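PDB 4EOY: microtubule-associated protein 1 light chain 3 from Plasmodium falciparum, which binds a peptide of its partner enzyme Atg3 and is probably a ubiquitin-like protein of the autophagy conjugation pathway. Local coordinates for residues L90-N94 with I95-T99. The protein carries 3 engineered substitutions. Sequence-based numbering, arbitrary orientation.
With ACT (acetate ion), chain H.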
# COMPACT_ATOMS: atom_id res chain seq x y z
N LEU A 90 8.91 1.22 -5.80
CA LEU A 90 7.54 1.62 -5.42
C LEU A 90 7.03 2.84 -6.20
O LEU A 90 7.79 3.77 -6.51
CB LEU A 90 7.49 1.92 -3.92
CG LEU A 90 7.80 0.72 -3.01
CD1 LEU A 90 7.87 1.17 -1.55
CD2 LEU A 90 6.75 -0.38 -3.19
N PHE A 91 5.73 2.83 -6.48
CA PHE A 91 5.12 3.87 -7.30
C PHE A 91 3.79 4.35 -6.78
O PHE A 91 2.95 3.55 -6.36
CB PHE A 91 4.93 3.35 -8.72
CG PHE A 91 6.22 2.96 -9.39
CD1 PHE A 91 6.78 1.71 -9.18
CD2 PHE A 91 6.88 3.86 -10.22
CE1 PHE A 91 7.96 1.35 -9.78
CE2 PHE A 91 8.07 3.51 -10.83
CZ PHE A 91 8.62 2.26 -10.61
N VAL A 92 3.58 5.66 -6.82
CA VAL A 92 2.26 6.21 -6.59
C VAL A 92 1.77 6.95 -7.85
O VAL A 92 2.43 7.87 -8.35
CB VAL A 92 2.24 7.12 -5.37
CG1 VAL A 92 3.21 8.28 -5.53
CG2 VAL A 92 0.82 7.58 -5.14
N ASN A 93 0.63 6.52 -8.38
CA ASN A 93 0.13 7.09 -9.64
C ASN A 93 1.26 7.22 -10.68
O ASN A 93 1.53 8.31 -11.19
CB ASN A 93 -0.55 8.44 -9.38
CG ASN A 93 -1.84 8.30 -8.60
OD1 ASN A 93 -2.12 7.25 -8.00
ND2 ASN A 93 -2.64 9.37 -8.58
N ASN A 94 1.94 6.09 -10.91
CA ASN A 94 3.05 5.93 -11.87
C ASN A 94 4.35 6.66 -11.58
O ASN A 94 5.31 6.46 -12.31
CB ASN A 94 2.57 6.19 -13.31
CG ASN A 94 1.44 5.25 -13.71
OD1 ASN A 94 1.28 4.17 -13.14
ND2 ASN A 94 0.64 5.65 -14.69
N ILE A 95 4.41 7.46 -10.52
CA ILE A 95 5.64 8.19 -10.16
C ILE A 95 6.26 7.72 -8.86
O ILE A 95 5.61 7.06 -8.06
CB ILE A 95 5.43 9.73 -10.09
CG1 ILE A 95 4.41 10.11 -9.02
CG2 ILE A 95 5.00 10.27 -11.44
CD1 ILE A 95 4.52 11.55 -8.58
N VAL A 96 7.53 8.06 -8.66
CA VAL A 96 8.25 7.63 -7.48
C VAL A 96 7.78 8.43 -6.27
O VAL A 96 7.81 9.66 -6.29
CB VAL A 96 9.78 7.80 -7.65
CG1 VAL A 96 10.49 7.43 -6.35
CG2 VAL A 96 10.28 6.95 -8.82
N PRO A 97 7.34 7.75 -5.20
CA PRO A 97 6.97 8.51 -4.02
C PRO A 97 8.15 9.32 -3.49
O PRO A 97 9.26 8.78 -3.36
CB PRO A 97 6.56 7.44 -3.01
CG PRO A 97 6.35 6.19 -3.80
CD PRO A 97 7.28 6.30 -4.97
N LYS A 98 7.91 10.61 -3.21
CA LYS A 98 8.95 11.54 -2.74
C LYS A 98 9.26 11.25 -1.26
O LYS A 98 8.38 11.33 -0.41
CB LYS A 98 8.46 12.99 -2.90
CG LYS A 98 9.53 13.98 -3.32
CD LYS A 98 8.93 15.03 -4.23
CE LYS A 98 9.89 16.19 -4.46
NZ LYS A 98 9.48 17.01 -5.63
N THR A 99 10.52 10.92 -0.97
CA THR A 99 10.87 10.35 0.33
C THR A 99 10.63 11.31 1.49
O THR A 99 10.21 10.88 2.57
CB THR A 99 12.33 9.84 0.33
OG1 THR A 99 12.41 8.65 -0.48
CG2 THR A 99 12.79 9.48 1.74
C ACT H . 11.97 3.51 -4.31
O ACT H . 10.73 3.47 -4.47
OXT ACT H . 12.76 3.39 -5.28
CH3 ACT H . 12.52 3.72 -2.93
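The carbonyl oxygen of I95 is gripped from two neighbouring residues: V92 N donates to I95 O at 2.8 Å, and the CA-H of F91 adds a weaker C-H...O contact (F91 CA to I95 O 3.3 Å). The return bond, I95 N to V92 O, is 3.0 Å long. Together the two bonds make V92 and I95 an antiparallel hydrogen-bonded pair, closing a two-residue hairpin-like reversal. N93 and N94 form its corners, both with positive phi, as a type I' beta turn requires.

I95 packs its CG1 against V92 O and V92 CG1. That branch is set between its own backbone N and carbonyl carbon (chi1 61°), which carries it back over the turn to 3.1 Å from V92 O. V92 uses the same kind of rotamer, and its CG1 meets both I95 CG1 and the ring of P97, the V92 CG1 to P97 CG distance being 4.1 Å. P97 CD packs 3.0 Å from L90 O, and P97 CG lies near L90 CB at van der Waals distance.

On its other side the strand pairs with 117-122, where F91 bonds through its backbone to E120; P97 also touches M119 of that strand and L106 of helix 103-110. The chain thus turns back at the edge of the ubiquitin-fold sheet. In this register the next hydrogen-bonded pair would be L90 with P97, but P97 N has no hydrogen to give L90 O, and P97 CD lies beside that oxygen instead. The other bond of such a pair is also missing: at L90 the backbone N donates to an oxygen of an acetate ion, probably from the crystallisation liquor (L90 N to acetate O 3.2 Å), while P97 O is hydrogen-bonded to K64 NZ. The pairing therefore stops after a single bridge.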